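Local coordinates for fatty acid-binding protein TM_1468 (Thermotoga maritima, PDB 1VPV) that binds long-chain fatty acids such as palmitate and may take part in lipid transport or fatty acid metabolism, at residues A[60-63]-A[64-68]; A[143-146]-A[147-151]; A[230-233]-A[234-238]. All coordinates share one frame; numbering follows the deposited sequence.

Contact 1. Residues A[60-63]-A[64-68]; sequences MNFY and KRIRE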
# COMPACT_ATOMS: atom_id res chain seq x y z
N MSE A 60 3.06 16.18 2.10
CA MSE A 60 2.74 17.37 1.31
C MSE A 60 3.92 18.16 0.74
O MSE A 60 3.87 18.64 -0.40
CB MSE A 60 1.99 18.31 2.19
CG MSE A 60 0.61 17.86 2.46
SE MSE A 60 -0.51 19.20 1.66
CE MSE A 60 -0.29 20.61 3.06
N ASN A 61 4.95 18.36 1.56
CA ASN A 61 6.18 19.01 1.14
C ASN A 61 6.84 18.25 -0.02
O ASN A 61 7.30 18.84 -1.01
CB ASN A 61 7.14 19.10 2.31
CG ASN A 61 8.38 19.89 1.99
OD1 ASN A 61 9.46 19.32 1.80
ND2 ASN A 61 8.24 21.21 1.94
N PHE A 62 6.88 16.93 0.13
CA PHE A 62 7.45 16.08 -0.86
C PHE A 62 6.71 16.21 -2.19
O PHE A 62 7.30 16.21 -3.26
CB PHE A 62 7.40 14.63 -0.39
CG PHE A 62 8.03 13.68 -1.35
CD1 PHE A 62 9.43 13.51 -1.35
CD2 PHE A 62 7.27 12.99 -2.30
CE1 PHE A 62 10.05 12.67 -2.25
CE2 PHE A 62 7.87 12.15 -3.19
CZ PHE A 62 9.28 12.00 -3.19
N TYR A 63 5.39 16.26 -2.11
CA TYR A 63 4.57 16.41 -3.29
C TYR A 63 4.99 17.68 -4.03
O TYR A 63 5.05 17.71 -5.24
CB TYR A 63 3.07 16.50 -2.93
CG TYR A 63 2.35 15.20 -2.59
CD1 TYR A 63 2.82 13.96 -3.03
CD2 TYR A 63 1.16 15.22 -1.86
CE1 TYR A 63 2.13 12.78 -2.73
CE2 TYR A 63 0.46 14.05 -1.58
CZ TYR A 63 0.95 12.84 -2.01
OH TYR A 63 0.24 11.68 -1.70
N LYS A 64 5.25 18.73 -3.28
CA LYS A 64 5.56 19.98 -3.88
C LYS A 64 6.94 19.87 -4.56
O LYS A 64 7.07 20.25 -5.72
CB LYS A 64 5.52 21.07 -2.81
CG LYS A 64 5.69 22.46 -3.33
CD LYS A 64 6.00 23.44 -2.20
CE LYS A 64 7.49 23.45 -1.84
NZ LYS A 64 8.29 24.46 -2.61
N ARG A 65 7.92 19.31 -3.84
CA ARG A 65 9.28 19.15 -4.35
C ARG A 65 9.38 18.18 -5.53
O ARG A 65 10.12 18.45 -6.44
CB ARG A 65 10.26 18.77 -3.24
CG ARG A 65 10.60 19.97 -2.28
CD ARG A 65 11.52 19.62 -1.09
NE ARG A 65 10.90 18.60 -0.24
CZ ARG A 65 11.28 17.32 -0.18
NH1 ARG A 65 12.29 16.85 -0.92
NH2 ARG A 65 10.63 16.48 0.61
N ILE A 66 8.61 17.09 -5.57
CA ILE A 66 8.70 16.18 -6.70
C ILE A 66 7.98 16.72 -7.95
O ILE A 66 8.47 16.53 -9.05
CB ILE A 66 8.29 14.71 -6.37
CG1 ILE A 66 8.69 13.78 -7.53
CG2 ILE A 66 6.80 14.57 -6.12
CD1 ILE A 66 8.78 12.33 -7.11
N ARG A 67 6.86 17.42 -7.80
CA ARG A 67 6.26 18.12 -8.96
C ARG A 67 7.24 19.13 -9.60
O ARG A 67 7.25 19.31 -10.80
CB ARG A 67 4.98 18.84 -8.53
CG ARG A 67 3.80 17.89 -8.24
CD ARG A 67 2.47 18.64 -8.06
NE ARG A 67 1.34 17.71 -7.94
CZ ARG A 67 0.67 17.19 -8.97
NH1 ARG A 67 1.01 17.44 -10.21
NH2 ARG A 67 -0.34 16.34 -8.74
N GLU A 68 8.05 19.77 -8.76
CA GLU A 68 9.01 20.81 -9.17
C GLU A 68 10.36 20.32 -9.68
O GLU A 68 10.97 20.99 -10.47
CB GLU A 68 9.37 21.65 -7.95
CG GLU A 68 8.84 23.03 -7.94
CD GLU A 68 9.03 23.64 -6.58
OE1 GLU A 68 10.01 23.26 -5.88
OE2 GLU A 68 8.18 24.48 -6.21
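Asn61 and Arg65, one helical turn apart, are joined side chain to side chain: Arg65 NE donates to Asn61 OD1 at 2.6 Å. The donor stands above the plane of the Asn61 amide, 42° out of it, while NH2 of the same guanidinium adds only a weak second bond to OD1. The bend of the Arg65 chain at chi3 (-60°) turns the guanidinium back toward Asn61. Its NH1 forms a salt bridge with Glu50, so the guanidinium has two partners, Asn61 at NE and Glu50 at NH1. The i to i+4 backbone bonds of helix 56-68 accompany this pair, among them Ile66 N to Phe62 O at 2.8 Å. Arg65 NH2 also comes to the edge of the Phe62 ring, 3.8 Å from Phe62 CD1, with ring and guanidinium planes 76° apart. Ile66 packs against the same ring, its CG2 lying 3.9 Å from Phe62 CE2. Phe62 also touches Lys278, Thr281 and Thr282 of helix 278-284, and the Arg67 guanidinium is bound by Asp250. The helix thus has a polar edge fixed by Asn61 and Glu50 beside aromatic side chains, Phe62 and Tyr63, that meet helix 278-284, the Phe62 side chain being about 7 Å from that of Thr75, which binds hexadecanoate.

Contact 2. Residues A[143-146]-A[147-151]; sequences VARE and MLENG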
# COMPACT_ATOMS: atom_id res chain seq x y z
N VAL A 143 -7.73 -5.89 9.62
CA VAL A 143 -8.40 -7.16 9.85
C VAL A 143 -7.67 -7.94 10.91
O VAL A 143 -8.29 -8.52 11.76
CB VAL A 143 -8.50 -8.01 8.54
CG1 VAL A 143 -8.97 -9.39 8.85
CG2 VAL A 143 -9.47 -7.34 7.53
N ALA A 144 -6.34 -7.95 10.87
CA ALA A 144 -5.57 -8.60 11.91
C ALA A 144 -5.86 -7.99 13.26
O ALA A 144 -5.92 -8.70 14.28
CB ALA A 144 -4.10 -8.48 11.62
N ARG A 145 -6.05 -6.68 13.30
CA ARG A 145 -6.30 -6.03 14.59
C ARG A 145 -7.65 -6.46 15.13
O ARG A 145 -7.78 -6.83 16.30
CB ARG A 145 -6.25 -4.50 14.48
CG ARG A 145 -6.54 -3.78 15.80
CD ARG A 145 -5.59 -4.25 16.95
NE ARG A 145 -4.24 -3.69 16.79
CZ ARG A 145 -3.13 -4.15 17.37
NH1 ARG A 145 -3.15 -5.19 18.17
NH2 ARG A 145 -1.98 -3.55 17.14
N GLU A 146 -8.65 -6.41 14.26
CA GLU A 146 -10.01 -6.67 14.68
C GLU A 146 -10.09 -8.08 15.23
O GLU A 146 -10.63 -8.28 16.31
CB GLU A 146 -11.00 -6.47 13.54
CG GLU A 146 -11.05 -5.02 13.09
CD GLU A 146 -11.72 -4.85 11.72
OE1 GLU A 146 -11.46 -5.65 10.79
OE2 GLU A 146 -12.50 -3.89 11.57
N MSE A 147 -9.47 -9.04 14.55
CA MSE A 147 -9.55 -10.39 15.05
C MSE A 147 -8.67 -10.65 16.29
O MSE A 147 -9.01 -11.50 17.10
CB MSE A 147 -9.43 -11.43 13.94
CG MSE A 147 -8.25 -11.38 13.11
SE MSE A 147 -8.40 -12.64 11.56
CE MSE A 147 -10.25 -12.20 10.91
N LEU A 148 -7.60 -9.87 16.48
CA LEU A 148 -6.89 -9.88 17.78
C LEU A 148 -7.73 -9.23 18.90
O LEU A 148 -7.78 -9.73 20.01
CB LEU A 148 -5.50 -9.22 17.69
CG LEU A 148 -4.51 -9.94 16.77
CD1 LEU A 148 -3.34 -9.06 16.41
CD2 LEU A 148 -4.02 -11.24 17.38
N GLU A 149 -8.41 -8.13 18.59
CA GLU A 149 -9.34 -7.53 19.54
C GLU A 149 -10.53 -8.44 19.87
O GLU A 149 -11.22 -8.19 20.85
CB GLU A 149 -9.88 -6.19 19.02
CG GLU A 149 -8.90 -5.01 19.00
CD GLU A 149 -7.93 -4.98 20.17
OE1 GLU A 149 -6.89 -5.69 20.15
OE2 GLU A 149 -8.20 -4.22 21.12
N ASN A 150 -10.78 -9.49 19.08
CA ASN A 150 -11.77 -10.50 19.45
C ASN A 150 -11.15 -11.80 19.95
O ASN A 150 -11.74 -12.87 19.82
CB ASN A 150 -12.68 -10.78 18.26
CG ASN A 150 -13.55 -9.59 17.93
OD1 ASN A 150 -13.48 -8.55 18.60
ND2 ASN A 150 -14.39 -9.73 16.92
N GLY A 151 -9.95 -11.70 20.51
CA GLY A 151 -9.34 -12.80 21.23
C GLY A 151 -8.58 -13.84 20.44
O GLY A 151 -8.09 -14.79 21.03
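Arg145 and Glu149 have opposite charges one helical turn apart yet form no salt bridge: Arg145 NH1 and Glu149 OE1 are 4.3 Å from each other, and the guanidinium and carboxylate planes are nearly perpendicular, at 89°. The arginine meets the glutamate through its methylene CD, 3.7 Å from Glu149 OE1. The arginine chain, bent at chi2 (55°) and chi3, turns its head to backbone carbonyls instead: NE donates to Tyr33 O, and NH2 to Val15 O and Asp34 O. Glu149 would therefore probably act on this buried guanidinium mainly as a nearby charge. Its backbone is tied more firmly, Glu149 N donating to Arg145 O at 2.7 Å.

Selenomethionine Met147 is the apolar counterpart. Met147 CG occupies the crowded position between backbone N and carbonyl carbon, chi1 56°, which sets it 3.2 Å from Val143 O. The chain then bends at chi3 and brings Met147 CE to Val143 CG1, 3.7 Å away, the two side chains meeting at a slant. Leu148 CG also lies against Ala144 O.

The helix ends in a Schellman motif, with Gly151 as the C-prime residue at positive phi: Gly151 N donates to Leu148 O at 3.0 Å, and Ala152 N turns back to Met147 O.

Helix 138-149 packs on helix 154-166 through Ala144, Met147 and Leu148, which all meet Val157, and on strand 15-20 through Arg145 on Ile17 and Leu148 on Val15. A salt bridge from Glu146 to Arg243 links it also to strand 241-248.

Contact 3. Residues A[230-233]-A[234-238]; sequences EKLR and EDTPE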
# COMPACT_ATOMS: atom_id res chain seq x y z
N GLU A 230 -13.99 -2.10 -13.83
CA GLU A 230 -14.21 -3.29 -14.66
C GLU A 230 -13.19 -4.40 -14.32
O GLU A 230 -13.55 -5.56 -14.32
CB GLU A 230 -14.22 -2.98 -16.17
CG GLU A 230 -15.37 -2.07 -16.57
CD GLU A 230 -15.50 -1.85 -18.07
OE1 GLU A 230 -15.90 -2.81 -18.79
OE2 GLU A 230 -15.26 -0.70 -18.54
N LYS A 231 -11.96 -4.04 -14.00
CA LYS A 231 -10.99 -5.04 -13.57
C LYS A 231 -11.41 -5.72 -12.27
O LYS A 231 -11.38 -6.95 -12.17
CB LYS A 231 -9.59 -4.43 -13.44
CG LYS A 231 -8.57 -5.30 -12.67
CD LYS A 231 -8.35 -6.71 -13.26
CE LYS A 231 -7.47 -6.69 -14.50
NZ LYS A 231 -7.47 -7.99 -15.26
N LEU A 232 -11.81 -4.94 -11.28
CA LEU A 232 -12.35 -5.49 -10.04
C LEU A 232 -13.53 -6.44 -10.31
O LEU A 232 -13.68 -7.47 -9.64
CB LEU A 232 -12.81 -4.36 -9.13
CG LEU A 232 -13.61 -4.75 -7.89
CD1 LEU A 232 -12.70 -5.46 -6.90
CD2 LEU A 232 -14.23 -3.54 -7.23
N ARG A 233 -14.36 -6.08 -11.29
CA ARG A 233 -15.56 -6.81 -11.58
C ARG A 233 -15.27 -8.17 -12.24
O ARG A 233 -16.15 -9.00 -12.37
CB ARG A 233 -16.45 -5.96 -12.49
CG ARG A 233 -17.89 -6.42 -12.52
CD ARG A 233 -18.72 -5.65 -13.55
NE ARG A 233 -18.40 -4.23 -13.58
CZ ARG A 233 -18.62 -3.42 -14.62
NH1 ARG A 233 -19.21 -3.88 -15.73
NH2 ARG A 233 -18.27 -2.14 -14.55
N GLU A 234 -14.03 -8.39 -12.65
CA GLU A 234 -13.69 -9.66 -13.26
C GLU A 234 -13.83 -10.82 -12.30
O GLU A 234 -14.13 -11.92 -12.75
CB GLU A 234 -12.29 -9.63 -13.87
CG GLU A 234 -12.24 -8.80 -15.14
CD GLU A 234 -10.85 -8.73 -15.76
OE1 GLU A 234 -9.92 -9.44 -15.30
OE2 GLU A 234 -10.69 -7.95 -16.72
N ASP A 235 -13.64 -10.59 -11.00
CA ASP A 235 -13.82 -11.68 -10.01
C ASP A 235 -14.73 -11.39 -8.82
O ASP A 235 -14.85 -12.22 -7.92
CB ASP A 235 -12.45 -12.16 -9.48
CG ASP A 235 -11.84 -11.20 -8.47
OD1 ASP A 235 -12.03 -9.97 -8.61
OD2 ASP A 235 -11.16 -11.70 -7.52
N THR A 236 -15.39 -10.23 -8.83
CA THR A 236 -16.18 -9.76 -7.69
C THR A 236 -17.46 -9.13 -8.26
O THR A 236 -17.45 -7.98 -8.71
CB THR A 236 -15.36 -8.74 -6.84
OG1 THR A 236 -14.11 -9.34 -6.48
CG2 THR A 236 -16.09 -8.33 -5.55
N PRO A 237 -18.57 -9.89 -8.27
CA PRO A 237 -19.80 -9.38 -8.94
C PRO A 237 -20.31 -8.05 -8.41
O PRO A 237 -20.16 -7.76 -7.25
CB PRO A 237 -20.85 -10.49 -8.69
CG PRO A 237 -20.05 -11.72 -8.22
CD PRO A 237 -18.73 -11.23 -7.66
N GLU A 238 -20.94 -7.25 -9.26
CA GLU A 238 -21.55 -6.01 -8.81
C GLU A 238 -22.51 -6.25 -7.62
O GLU A 238 -23.20 -7.26 -7.54
CB GLU A 238 -22.25 -5.28 -9.99
CG GLU A 238 -23.44 -4.36 -9.54
CD GLU A 238 -23.86 -3.29 -10.57
OE1 GLU A 238 -23.08 -3.01 -11.53
OE2 GLU A 238 -24.97 -2.73 -10.38
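Lys231 and Glu234 form a salt bridge where helix 220-232 gives way to the loop leading to strand 241-248, an alpha-to-beta connection of the Dak1/DegV-like fold. Lys231 NZ donates to Glu234 OE1 at 2.8 Å, approaching from above the carboxylate plane. The lysine chain is bent at chi2 (58°) and chi3 (77°), which curls the ammonium group back to the glutamate. The same lysine makes a cation-pi contact with Tyr215. Replacing Lys231 by an alanine removes the ammonium group and would probably leave the Glu234 carboxylate without its counter-charge and Tyr215 without its cation. Asp235 OD2 forms salt bridges with Lys171 and Arg298.

Backbone bonds turn the chain out of the helix. Glu234 N donates to Lys231 O at 3.1 Å, an i to i+3 bond, and Asp235 N reaches Leu232 O in a weak one. The Thr236 carbonyl accepts a bond from the Tyr266 hydroxyl.

In the packing, Leu232 lies on Ile173 and Ile293, from strands 170-176 and 289-295, and on Tyr266; Thr236 touches Val295. Within the turn itself, Thr236 OG1 donates weakly to Asp235 OD1 at 3.0 Å.

How the contacts relate
From the N terminus, the three contacts come in series; none nests in or crosses another, and each joins adjoining residues instead of closing a long loop. Contact 1 lies in the last turns of helix 56-68 and faces helix 278-284, far along the sequence. Contact 2 ends helix 138-149 beside the sheet holding strand 15-20, and contact 3 leaves helix 220-232 for the other large mixed sheet, whose strand 241-248 follows it. Contacts 1 and 2 lie on opposite sides of the chain's centre, their centres about 37 Å apart. Contacts 2 and 3 come nearest, about 15 Å between nearest atoms.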